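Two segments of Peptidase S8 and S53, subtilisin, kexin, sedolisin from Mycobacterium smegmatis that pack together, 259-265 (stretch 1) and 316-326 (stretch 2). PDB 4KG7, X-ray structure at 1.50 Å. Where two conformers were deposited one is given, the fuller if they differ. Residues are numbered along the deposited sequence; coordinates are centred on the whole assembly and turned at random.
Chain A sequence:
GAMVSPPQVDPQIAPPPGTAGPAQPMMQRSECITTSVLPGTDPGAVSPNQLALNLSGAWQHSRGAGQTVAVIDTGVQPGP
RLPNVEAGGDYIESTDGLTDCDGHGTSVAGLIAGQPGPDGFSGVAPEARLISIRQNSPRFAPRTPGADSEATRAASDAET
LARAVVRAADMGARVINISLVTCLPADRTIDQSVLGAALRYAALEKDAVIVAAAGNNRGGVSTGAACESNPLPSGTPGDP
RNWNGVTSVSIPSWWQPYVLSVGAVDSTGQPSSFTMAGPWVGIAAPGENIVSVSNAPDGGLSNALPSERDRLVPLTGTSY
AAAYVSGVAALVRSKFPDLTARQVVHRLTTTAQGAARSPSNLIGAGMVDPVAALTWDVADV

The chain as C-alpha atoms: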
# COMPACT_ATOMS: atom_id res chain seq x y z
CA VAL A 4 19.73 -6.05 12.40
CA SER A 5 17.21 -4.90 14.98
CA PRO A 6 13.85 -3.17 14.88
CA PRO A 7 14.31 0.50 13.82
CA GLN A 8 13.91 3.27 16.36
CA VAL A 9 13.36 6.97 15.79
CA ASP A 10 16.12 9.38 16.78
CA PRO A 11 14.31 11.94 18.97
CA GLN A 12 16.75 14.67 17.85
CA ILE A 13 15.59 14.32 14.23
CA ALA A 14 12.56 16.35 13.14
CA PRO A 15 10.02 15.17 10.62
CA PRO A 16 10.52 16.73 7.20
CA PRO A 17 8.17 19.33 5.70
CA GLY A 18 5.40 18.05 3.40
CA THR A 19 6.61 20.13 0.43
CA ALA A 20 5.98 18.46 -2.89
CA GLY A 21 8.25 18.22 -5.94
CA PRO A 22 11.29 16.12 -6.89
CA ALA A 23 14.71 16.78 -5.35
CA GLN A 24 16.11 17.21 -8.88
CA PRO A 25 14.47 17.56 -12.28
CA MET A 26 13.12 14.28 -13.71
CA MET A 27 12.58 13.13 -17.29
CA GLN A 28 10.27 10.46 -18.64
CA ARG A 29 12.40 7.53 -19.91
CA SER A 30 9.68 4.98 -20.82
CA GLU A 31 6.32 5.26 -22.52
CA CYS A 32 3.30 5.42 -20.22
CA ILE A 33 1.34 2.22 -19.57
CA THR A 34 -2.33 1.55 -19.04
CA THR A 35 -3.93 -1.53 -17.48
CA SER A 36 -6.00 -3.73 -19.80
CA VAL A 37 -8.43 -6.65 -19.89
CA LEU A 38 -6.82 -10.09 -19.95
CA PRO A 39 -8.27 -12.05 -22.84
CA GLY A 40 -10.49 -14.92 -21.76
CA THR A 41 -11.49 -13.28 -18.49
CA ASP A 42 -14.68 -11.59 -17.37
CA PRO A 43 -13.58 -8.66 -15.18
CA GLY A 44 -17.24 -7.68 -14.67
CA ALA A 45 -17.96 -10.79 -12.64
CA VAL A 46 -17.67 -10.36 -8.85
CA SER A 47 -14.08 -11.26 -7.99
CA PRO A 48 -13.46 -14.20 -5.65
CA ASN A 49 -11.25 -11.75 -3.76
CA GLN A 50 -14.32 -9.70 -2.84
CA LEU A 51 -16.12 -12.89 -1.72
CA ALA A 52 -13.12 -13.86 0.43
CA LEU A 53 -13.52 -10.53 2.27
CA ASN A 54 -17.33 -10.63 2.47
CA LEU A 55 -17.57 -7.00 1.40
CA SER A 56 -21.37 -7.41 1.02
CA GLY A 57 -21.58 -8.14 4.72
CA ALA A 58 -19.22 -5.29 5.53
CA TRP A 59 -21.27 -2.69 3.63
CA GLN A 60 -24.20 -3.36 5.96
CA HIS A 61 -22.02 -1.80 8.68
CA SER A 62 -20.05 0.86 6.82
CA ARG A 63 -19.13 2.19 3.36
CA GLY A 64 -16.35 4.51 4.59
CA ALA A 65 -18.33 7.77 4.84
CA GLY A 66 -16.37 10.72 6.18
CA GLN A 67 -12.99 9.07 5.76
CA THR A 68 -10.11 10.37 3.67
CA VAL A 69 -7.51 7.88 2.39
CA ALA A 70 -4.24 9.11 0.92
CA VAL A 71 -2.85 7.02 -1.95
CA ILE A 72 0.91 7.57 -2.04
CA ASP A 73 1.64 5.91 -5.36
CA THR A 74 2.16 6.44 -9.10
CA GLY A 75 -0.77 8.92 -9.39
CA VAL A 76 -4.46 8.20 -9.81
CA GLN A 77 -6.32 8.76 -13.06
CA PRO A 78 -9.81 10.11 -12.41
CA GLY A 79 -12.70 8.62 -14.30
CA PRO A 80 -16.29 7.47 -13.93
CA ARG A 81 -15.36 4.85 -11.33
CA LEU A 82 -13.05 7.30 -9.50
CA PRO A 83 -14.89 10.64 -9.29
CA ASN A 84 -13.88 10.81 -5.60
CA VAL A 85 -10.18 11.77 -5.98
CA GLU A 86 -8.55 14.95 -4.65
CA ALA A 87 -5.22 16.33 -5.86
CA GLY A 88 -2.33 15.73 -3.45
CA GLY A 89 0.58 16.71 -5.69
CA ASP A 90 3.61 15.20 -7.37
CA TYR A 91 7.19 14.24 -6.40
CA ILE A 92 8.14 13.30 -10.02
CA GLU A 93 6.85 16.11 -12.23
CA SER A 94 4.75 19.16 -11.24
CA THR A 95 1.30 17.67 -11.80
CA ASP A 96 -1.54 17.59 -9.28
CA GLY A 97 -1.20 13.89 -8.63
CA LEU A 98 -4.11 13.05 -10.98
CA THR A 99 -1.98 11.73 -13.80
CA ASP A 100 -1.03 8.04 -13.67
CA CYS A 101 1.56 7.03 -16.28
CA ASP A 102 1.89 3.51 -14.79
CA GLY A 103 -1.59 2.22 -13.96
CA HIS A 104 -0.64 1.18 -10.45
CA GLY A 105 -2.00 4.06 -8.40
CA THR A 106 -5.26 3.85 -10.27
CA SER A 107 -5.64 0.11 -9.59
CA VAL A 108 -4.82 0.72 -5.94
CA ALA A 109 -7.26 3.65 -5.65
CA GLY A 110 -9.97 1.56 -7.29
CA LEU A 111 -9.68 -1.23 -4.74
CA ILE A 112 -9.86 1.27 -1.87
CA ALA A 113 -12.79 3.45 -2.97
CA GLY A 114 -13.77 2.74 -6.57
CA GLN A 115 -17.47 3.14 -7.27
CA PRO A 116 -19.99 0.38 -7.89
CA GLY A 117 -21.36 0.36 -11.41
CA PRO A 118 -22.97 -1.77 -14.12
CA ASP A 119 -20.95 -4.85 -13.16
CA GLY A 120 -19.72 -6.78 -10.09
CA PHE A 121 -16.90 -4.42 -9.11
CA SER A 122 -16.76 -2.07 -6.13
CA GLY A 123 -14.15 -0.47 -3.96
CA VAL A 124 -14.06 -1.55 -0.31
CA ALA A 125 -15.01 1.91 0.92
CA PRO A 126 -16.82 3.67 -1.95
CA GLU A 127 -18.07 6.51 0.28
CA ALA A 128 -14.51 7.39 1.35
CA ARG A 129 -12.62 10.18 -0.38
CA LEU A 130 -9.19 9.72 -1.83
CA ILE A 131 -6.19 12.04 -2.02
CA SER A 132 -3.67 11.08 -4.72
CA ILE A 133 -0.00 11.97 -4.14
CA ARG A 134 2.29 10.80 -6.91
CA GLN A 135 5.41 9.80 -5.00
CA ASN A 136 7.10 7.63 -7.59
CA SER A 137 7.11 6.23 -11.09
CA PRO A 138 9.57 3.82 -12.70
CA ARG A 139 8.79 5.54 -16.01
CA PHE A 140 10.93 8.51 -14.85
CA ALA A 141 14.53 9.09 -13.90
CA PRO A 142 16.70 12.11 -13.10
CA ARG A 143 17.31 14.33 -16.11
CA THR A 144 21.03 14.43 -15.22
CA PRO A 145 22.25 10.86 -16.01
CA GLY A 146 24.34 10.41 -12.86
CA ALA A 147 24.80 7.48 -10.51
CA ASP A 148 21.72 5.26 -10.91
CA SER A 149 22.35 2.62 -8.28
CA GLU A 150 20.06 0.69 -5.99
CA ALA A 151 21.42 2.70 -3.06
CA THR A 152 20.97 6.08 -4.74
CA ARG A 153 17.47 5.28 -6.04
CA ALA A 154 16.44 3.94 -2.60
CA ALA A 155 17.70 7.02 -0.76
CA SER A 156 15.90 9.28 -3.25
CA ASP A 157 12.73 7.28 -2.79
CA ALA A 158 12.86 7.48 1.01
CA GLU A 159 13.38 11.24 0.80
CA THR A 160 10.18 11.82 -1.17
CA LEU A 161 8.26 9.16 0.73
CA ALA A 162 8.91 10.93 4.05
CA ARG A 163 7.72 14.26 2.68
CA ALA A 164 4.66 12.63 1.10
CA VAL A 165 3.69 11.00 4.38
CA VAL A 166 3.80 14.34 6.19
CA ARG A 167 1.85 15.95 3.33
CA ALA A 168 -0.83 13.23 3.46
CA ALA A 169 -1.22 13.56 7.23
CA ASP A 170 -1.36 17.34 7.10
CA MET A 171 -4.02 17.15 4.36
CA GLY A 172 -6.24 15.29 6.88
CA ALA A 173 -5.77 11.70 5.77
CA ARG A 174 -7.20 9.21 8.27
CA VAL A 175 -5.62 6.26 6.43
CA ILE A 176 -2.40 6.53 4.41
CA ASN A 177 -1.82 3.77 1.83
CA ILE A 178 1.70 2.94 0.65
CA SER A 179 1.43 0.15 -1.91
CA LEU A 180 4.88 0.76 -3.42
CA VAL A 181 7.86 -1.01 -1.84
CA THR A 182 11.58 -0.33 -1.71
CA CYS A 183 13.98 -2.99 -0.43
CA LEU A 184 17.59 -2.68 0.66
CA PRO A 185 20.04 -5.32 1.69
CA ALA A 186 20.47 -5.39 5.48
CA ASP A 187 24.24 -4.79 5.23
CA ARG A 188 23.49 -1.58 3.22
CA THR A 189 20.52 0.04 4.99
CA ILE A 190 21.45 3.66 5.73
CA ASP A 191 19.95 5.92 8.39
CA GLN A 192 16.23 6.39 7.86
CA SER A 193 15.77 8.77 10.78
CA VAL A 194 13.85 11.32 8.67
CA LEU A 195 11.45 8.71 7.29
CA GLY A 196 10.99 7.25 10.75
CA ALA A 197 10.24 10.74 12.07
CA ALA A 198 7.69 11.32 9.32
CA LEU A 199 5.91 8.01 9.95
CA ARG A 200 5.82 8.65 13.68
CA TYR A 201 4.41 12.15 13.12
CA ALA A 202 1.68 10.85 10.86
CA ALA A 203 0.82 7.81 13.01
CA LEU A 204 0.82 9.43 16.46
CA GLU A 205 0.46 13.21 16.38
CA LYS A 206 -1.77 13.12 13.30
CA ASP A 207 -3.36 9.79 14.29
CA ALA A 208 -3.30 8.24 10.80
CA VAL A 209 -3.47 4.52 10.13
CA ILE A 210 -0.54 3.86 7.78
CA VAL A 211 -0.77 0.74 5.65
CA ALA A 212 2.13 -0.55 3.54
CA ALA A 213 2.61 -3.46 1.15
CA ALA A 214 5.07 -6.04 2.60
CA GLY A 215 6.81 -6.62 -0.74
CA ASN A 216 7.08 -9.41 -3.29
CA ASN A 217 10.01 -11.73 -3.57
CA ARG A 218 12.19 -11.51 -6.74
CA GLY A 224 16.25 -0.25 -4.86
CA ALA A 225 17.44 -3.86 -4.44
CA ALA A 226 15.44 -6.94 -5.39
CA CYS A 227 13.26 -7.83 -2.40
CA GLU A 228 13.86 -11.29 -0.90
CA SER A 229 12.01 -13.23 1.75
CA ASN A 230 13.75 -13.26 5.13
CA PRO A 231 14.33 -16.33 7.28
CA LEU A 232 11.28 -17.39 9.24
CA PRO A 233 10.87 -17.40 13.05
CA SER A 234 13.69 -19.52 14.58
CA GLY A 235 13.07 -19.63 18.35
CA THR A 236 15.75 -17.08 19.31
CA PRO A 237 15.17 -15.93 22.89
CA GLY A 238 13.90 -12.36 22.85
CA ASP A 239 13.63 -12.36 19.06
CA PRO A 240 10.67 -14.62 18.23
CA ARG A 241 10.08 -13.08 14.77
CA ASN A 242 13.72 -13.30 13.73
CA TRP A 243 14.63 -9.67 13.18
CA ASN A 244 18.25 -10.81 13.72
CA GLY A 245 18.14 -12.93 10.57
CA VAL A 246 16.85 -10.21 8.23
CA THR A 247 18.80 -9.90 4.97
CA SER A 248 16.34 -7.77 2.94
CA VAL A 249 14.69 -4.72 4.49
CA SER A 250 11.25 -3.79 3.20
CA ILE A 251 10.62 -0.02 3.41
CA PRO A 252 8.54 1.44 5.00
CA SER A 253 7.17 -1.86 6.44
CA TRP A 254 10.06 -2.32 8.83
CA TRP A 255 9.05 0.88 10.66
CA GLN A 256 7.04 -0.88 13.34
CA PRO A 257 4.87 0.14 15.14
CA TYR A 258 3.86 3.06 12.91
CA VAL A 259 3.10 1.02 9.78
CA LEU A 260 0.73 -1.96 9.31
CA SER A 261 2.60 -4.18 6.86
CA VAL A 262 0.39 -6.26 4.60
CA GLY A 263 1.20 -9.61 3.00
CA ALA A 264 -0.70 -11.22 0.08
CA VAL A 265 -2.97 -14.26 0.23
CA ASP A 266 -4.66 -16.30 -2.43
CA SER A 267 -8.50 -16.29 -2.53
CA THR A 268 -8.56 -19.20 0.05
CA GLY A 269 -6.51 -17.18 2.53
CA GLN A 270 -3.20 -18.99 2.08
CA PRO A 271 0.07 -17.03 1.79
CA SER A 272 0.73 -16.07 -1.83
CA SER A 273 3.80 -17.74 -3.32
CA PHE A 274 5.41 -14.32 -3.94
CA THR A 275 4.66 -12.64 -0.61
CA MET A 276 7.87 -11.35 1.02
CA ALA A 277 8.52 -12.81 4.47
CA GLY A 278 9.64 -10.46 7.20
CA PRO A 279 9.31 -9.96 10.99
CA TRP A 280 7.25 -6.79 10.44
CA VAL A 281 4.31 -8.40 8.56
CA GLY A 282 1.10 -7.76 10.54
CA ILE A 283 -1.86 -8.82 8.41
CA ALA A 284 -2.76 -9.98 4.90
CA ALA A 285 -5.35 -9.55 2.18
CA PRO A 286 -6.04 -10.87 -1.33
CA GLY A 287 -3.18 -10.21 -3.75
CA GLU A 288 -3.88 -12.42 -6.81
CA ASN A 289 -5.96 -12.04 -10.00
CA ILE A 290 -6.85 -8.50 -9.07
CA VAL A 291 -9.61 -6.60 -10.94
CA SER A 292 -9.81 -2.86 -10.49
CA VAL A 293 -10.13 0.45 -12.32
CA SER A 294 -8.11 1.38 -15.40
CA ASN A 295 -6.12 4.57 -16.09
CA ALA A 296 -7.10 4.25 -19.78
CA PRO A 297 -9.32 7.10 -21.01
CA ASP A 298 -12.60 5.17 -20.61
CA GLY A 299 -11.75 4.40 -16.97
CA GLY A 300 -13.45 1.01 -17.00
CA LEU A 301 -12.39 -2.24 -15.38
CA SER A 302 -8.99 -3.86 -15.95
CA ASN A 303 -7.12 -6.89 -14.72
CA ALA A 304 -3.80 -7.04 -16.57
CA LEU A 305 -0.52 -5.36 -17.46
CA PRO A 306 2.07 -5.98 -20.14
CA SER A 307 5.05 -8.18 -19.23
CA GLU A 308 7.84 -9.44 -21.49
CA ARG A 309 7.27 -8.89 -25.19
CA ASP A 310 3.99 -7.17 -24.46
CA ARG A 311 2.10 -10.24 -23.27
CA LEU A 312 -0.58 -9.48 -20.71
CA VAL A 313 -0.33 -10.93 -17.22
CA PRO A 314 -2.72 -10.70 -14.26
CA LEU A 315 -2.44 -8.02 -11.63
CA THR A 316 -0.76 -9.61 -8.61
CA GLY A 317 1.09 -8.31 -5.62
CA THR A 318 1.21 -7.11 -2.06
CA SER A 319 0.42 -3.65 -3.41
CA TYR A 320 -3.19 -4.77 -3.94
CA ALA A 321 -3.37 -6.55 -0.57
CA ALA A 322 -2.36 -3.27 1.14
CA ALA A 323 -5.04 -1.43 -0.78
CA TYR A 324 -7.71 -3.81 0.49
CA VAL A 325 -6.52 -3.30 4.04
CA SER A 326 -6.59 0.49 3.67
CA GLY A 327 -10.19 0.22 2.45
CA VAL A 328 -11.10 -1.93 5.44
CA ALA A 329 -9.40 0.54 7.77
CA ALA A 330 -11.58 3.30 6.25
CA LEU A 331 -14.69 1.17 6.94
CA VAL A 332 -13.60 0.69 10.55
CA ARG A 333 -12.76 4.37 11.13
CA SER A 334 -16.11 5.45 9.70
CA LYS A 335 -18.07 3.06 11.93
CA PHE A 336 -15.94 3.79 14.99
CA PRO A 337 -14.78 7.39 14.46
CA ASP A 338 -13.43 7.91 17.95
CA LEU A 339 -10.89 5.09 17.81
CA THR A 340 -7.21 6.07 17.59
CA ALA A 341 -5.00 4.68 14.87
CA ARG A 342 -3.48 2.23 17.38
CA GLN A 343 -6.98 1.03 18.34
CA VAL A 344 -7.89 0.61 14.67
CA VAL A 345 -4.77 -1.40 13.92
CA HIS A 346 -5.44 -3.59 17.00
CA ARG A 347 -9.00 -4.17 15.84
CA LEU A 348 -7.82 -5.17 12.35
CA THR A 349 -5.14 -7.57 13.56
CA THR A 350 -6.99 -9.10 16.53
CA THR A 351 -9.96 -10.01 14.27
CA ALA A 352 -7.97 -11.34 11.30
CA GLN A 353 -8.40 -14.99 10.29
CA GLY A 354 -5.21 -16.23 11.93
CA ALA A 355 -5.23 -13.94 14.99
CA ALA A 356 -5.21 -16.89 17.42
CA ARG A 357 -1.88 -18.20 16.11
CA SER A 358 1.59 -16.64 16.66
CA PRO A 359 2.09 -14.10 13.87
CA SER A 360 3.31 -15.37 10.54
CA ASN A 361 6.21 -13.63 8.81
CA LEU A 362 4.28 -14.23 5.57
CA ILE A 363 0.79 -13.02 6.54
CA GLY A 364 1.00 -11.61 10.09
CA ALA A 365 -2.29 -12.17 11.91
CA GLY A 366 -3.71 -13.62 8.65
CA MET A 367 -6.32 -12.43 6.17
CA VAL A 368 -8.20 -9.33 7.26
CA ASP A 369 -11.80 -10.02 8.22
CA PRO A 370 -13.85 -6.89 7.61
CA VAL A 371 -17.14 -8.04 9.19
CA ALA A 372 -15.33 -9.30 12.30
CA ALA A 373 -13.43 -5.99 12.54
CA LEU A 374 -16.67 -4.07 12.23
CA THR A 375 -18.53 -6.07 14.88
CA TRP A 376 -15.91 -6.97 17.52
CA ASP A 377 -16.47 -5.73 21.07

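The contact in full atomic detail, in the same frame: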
# COMPACT_ATOMS: atom_id res chain seq x y z
N VAL A 259 3.55 1.49 11.07
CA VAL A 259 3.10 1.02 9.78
C VAL A 259 2.52 -0.39 9.94
O VAL A 259 3.11 -1.21 10.66
CB VAL A 259 4.27 0.94 8.79
CG1 VAL A 259 3.83 0.30 7.47
CG2 VAL A 259 4.90 2.32 8.56
N LEU A 260 1.35 -0.64 9.37
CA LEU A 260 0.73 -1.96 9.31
C LEU A 260 1.16 -2.52 7.98
O LEU A 260 0.73 -2.04 6.92
CB LEU A 260 -0.80 -1.88 9.39
CG LEU A 260 -1.56 -3.20 9.26
CD1 LEU A 260 -1.06 -4.27 10.25
CD2 LEU A 260 -3.05 -2.89 9.45
N SER A 261 2.03 -3.53 8.04
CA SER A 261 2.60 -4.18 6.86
C SER A 261 1.74 -5.37 6.43
O SER A 261 1.43 -6.24 7.25
CB SER A 261 4.04 -4.60 7.16
OG SER A 261 4.60 -5.38 6.10
N VAL A 262 1.39 -5.38 5.14
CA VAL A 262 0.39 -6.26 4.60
C VAL A 262 0.96 -7.25 3.59
O VAL A 262 1.46 -6.84 2.54
CB VAL A 262 -0.71 -5.44 3.90
CG1 VAL A 262 -1.83 -6.33 3.41
CG2 VAL A 262 -1.27 -4.39 4.81
N GLY A 263 0.86 -8.54 3.93
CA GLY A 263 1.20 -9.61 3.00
C GLY A 263 0.03 -9.98 2.11
O GLY A 263 -1.09 -9.54 2.33
N ALA A 264 0.30 -10.78 1.06
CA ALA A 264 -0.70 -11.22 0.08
C ALA A 264 -1.13 -12.66 0.35
O ALA A 264 -0.30 -13.51 0.69
CB ALA A 264 -0.16 -11.11 -1.31
N VAL A 265 -2.43 -12.91 0.24
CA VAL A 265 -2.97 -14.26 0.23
C VAL A 265 -3.69 -14.56 -1.07
O VAL A 265 -4.14 -13.66 -1.80
CB VAL A 265 -3.90 -14.54 1.43
CG1 VAL A 265 -3.14 -14.59 2.74
CG2 VAL A 265 -5.05 -13.52 1.47
N THR A 316 -1.04 -8.89 -9.86
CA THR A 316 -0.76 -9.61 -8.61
C THR A 316 0.23 -8.82 -7.81
O THR A 316 1.13 -8.17 -8.36
CB THR A 316 -0.18 -11.01 -8.81
OG1 THR A 316 1.22 -10.93 -9.22
CG2 THR A 316 -1.03 -11.77 -9.76
N GLY A 317 0.09 -8.88 -6.49
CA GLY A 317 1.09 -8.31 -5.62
C GLY A 317 0.58 -7.85 -4.28
O GLY A 317 -0.62 -7.65 -4.06
N THR A 318 1.53 -7.65 -3.38
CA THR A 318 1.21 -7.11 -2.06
C THR A 318 0.67 -5.70 -2.15
O THR A 318 0.04 -5.24 -1.21
CB THR A 318 2.41 -7.20 -1.08
OG1 THR A 318 3.58 -6.56 -1.63
CG2 THR A 318 2.73 -8.66 -0.71
N SER A 319 0.97 -5.00 -3.25
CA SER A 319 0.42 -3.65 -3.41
C SER A 319 -1.12 -3.68 -3.31
O SER A 319 -1.73 -2.80 -2.67
CB SER A 319 0.87 -3.11 -4.76
OG SER A 319 0.52 -4.04 -5.77
N TYR A 320 -1.73 -4.66 -3.91
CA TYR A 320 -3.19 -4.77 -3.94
C TYR A 320 -3.75 -5.21 -2.60
O TYR A 320 -4.82 -4.78 -2.20
CB TYR A 320 -3.63 -5.67 -5.10
CG TYR A 320 -2.99 -5.23 -6.41
CD1 TYR A 320 -3.27 -3.98 -6.93
CD2 TYR A 320 -2.07 -6.03 -7.08
CE1 TYR A 320 -2.65 -3.52 -8.08
CE2 TYR A 320 -1.46 -5.58 -8.25
CZ TYR A 320 -1.76 -4.32 -8.73
OH TYR A 320 -1.12 -3.90 -9.88
N ALA A 321 -3.02 -6.09 -1.91
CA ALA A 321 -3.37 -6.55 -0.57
C ALA A 321 -3.42 -5.33 0.36
O ALA A 321 -4.35 -5.16 1.15
CB ALA A 321 -2.33 -7.56 -0.08
N ALA A 322 -2.38 -4.50 0.31
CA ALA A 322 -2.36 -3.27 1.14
C ALA A 322 -3.58 -2.40 0.87
O ALA A 322 -4.21 -1.89 1.78
CB ALA A 322 -1.08 -2.49 0.89
N ALA A 323 -3.91 -2.26 -0.41
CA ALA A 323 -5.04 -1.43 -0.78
C ALA A 323 -6.31 -1.93 -0.14
O ALA A 323 -7.09 -1.15 0.42
CB ALA A 323 -5.18 -1.39 -2.29
N TYR A 324 -6.53 -3.23 -0.19
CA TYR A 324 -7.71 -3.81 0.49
C TYR A 324 -7.71 -3.45 1.97
O TYR A 324 -8.76 -3.08 2.50
CB TYR A 324 -7.73 -5.33 0.31
CG TYR A 324 -8.31 -5.81 -0.99
CD1 TYR A 324 -9.62 -5.47 -1.35
CD2 TYR A 324 -7.63 -6.73 -1.80
CE1 TYR A 324 -10.20 -5.93 -2.51
CE2 TYR A 324 -8.20 -7.19 -2.97
CZ TYR A 324 -9.49 -6.83 -3.31
OH TYR A 324 -10.08 -7.32 -4.45
N VAL A 325 -6.58 -3.61 2.65
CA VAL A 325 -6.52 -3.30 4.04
C VAL A 325 -6.80 -1.83 4.34
O VAL A 325 -7.49 -1.52 5.30
CB VAL A 325 -5.21 -3.78 4.69
CG1 VAL A 325 -5.09 -3.31 6.15
CG2 VAL A 325 -5.14 -5.29 4.63
N SER A 326 -6.25 -0.93 3.54
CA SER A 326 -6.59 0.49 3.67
C SER A 326 -8.09 0.75 3.54
O SER A 326 -8.67 1.56 4.27
CB SER A 326 -5.82 1.31 2.66
OG SER A 326 -4.46 1.35 3.05

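No hydrogen bond joins these two stretches, although their backbones come very close: the CA atoms of Ala264 and Thr318 lie 5.0 Å apart, and those of Val262 and Ala322 5.3 Å apart. The contact is made by van der Waals packing of a strand, running through to Val265, against the first turns of a helix that begins at Thr318 and continues beyond Ser326. The axes approach to 6.7 Å, a short distance for a helix on a strand, and small residues at the interface are consistent with it: Ala321 and Ala322 on the helix, Ala264 on the strand. The angle between the N-to-C directions is 116°, so the elements cross obliquely, and the register runs in reverse, with the later strand residue beside the start of the helix and Val262 beside its second turn.

The alternation of the strand selects the side chains that take part. The CA-to-CB bonds of Leu260, Val262 and Ala264 point toward the helix, whereas those of Ser261 and Val265 point away. On the helix, Ala321 and Val325 point toward the strand, four residues apart and therefore on the same face; the CA-to-CB bonds of Thr318 and Ala322 point sideways, while those of Ser319 and Ala323 point away.

Val262 is the centre of the contact, with 89 Å² covered by the helix, the largest share of any residue here. Its chi1 is t (-176°), and Val262 CG1 lies 3.7 Å from Ala321 CB and 3.7 Å from Val325 CG2. Beside the CB atoms of Ala321 and Ala322, Val262 CG1 also reaches the helix backbone, 3.6 Å from Ala321 C and 3.6 Å from Ala322 N. That nitrogen donates its hydrogen bond within the helix, Ala322 N to Thr318 O at 3.0 Å, so the methyl does not leave it without a partner. Farther along, Leu260 CD2 meets Val325 CG1 at 3.9 Å, extending the apolar surface at the other end of the contact.

Around Ala264 the fit depends on methyl groups and backbone. Thr318, with chi1 at 55° (p), places CG2 3.7 Å from Ala264 N and 3.8 Å from Ala264 CB; its OG1 is hydrogen-bonded elsewhere in the structure, so the residue serves this interface through carbon. Ala321 CB sits 3.4 Å from Gly263 O and 4.3 Å from Ala264 CB. The first of these is a close carbon-to-oxygen contact, not a hydrogen bond.

Gly317 occupies the N-cap position, and its carbonyl accepts a bond from the first turn, Tyr320 N to Gly317 O at 3.2 Å. Its phi/psi of 152/164 would jam a CB against the carbonyl O of Thr316, which by itself calls for glycine. From Thr318 onward, the regular bonds, including Val325 N to Ala321 O at 3.1 Å, hold the helix's contact residues in register. Altogether the two stretches bury 321 Å², summed over both sides.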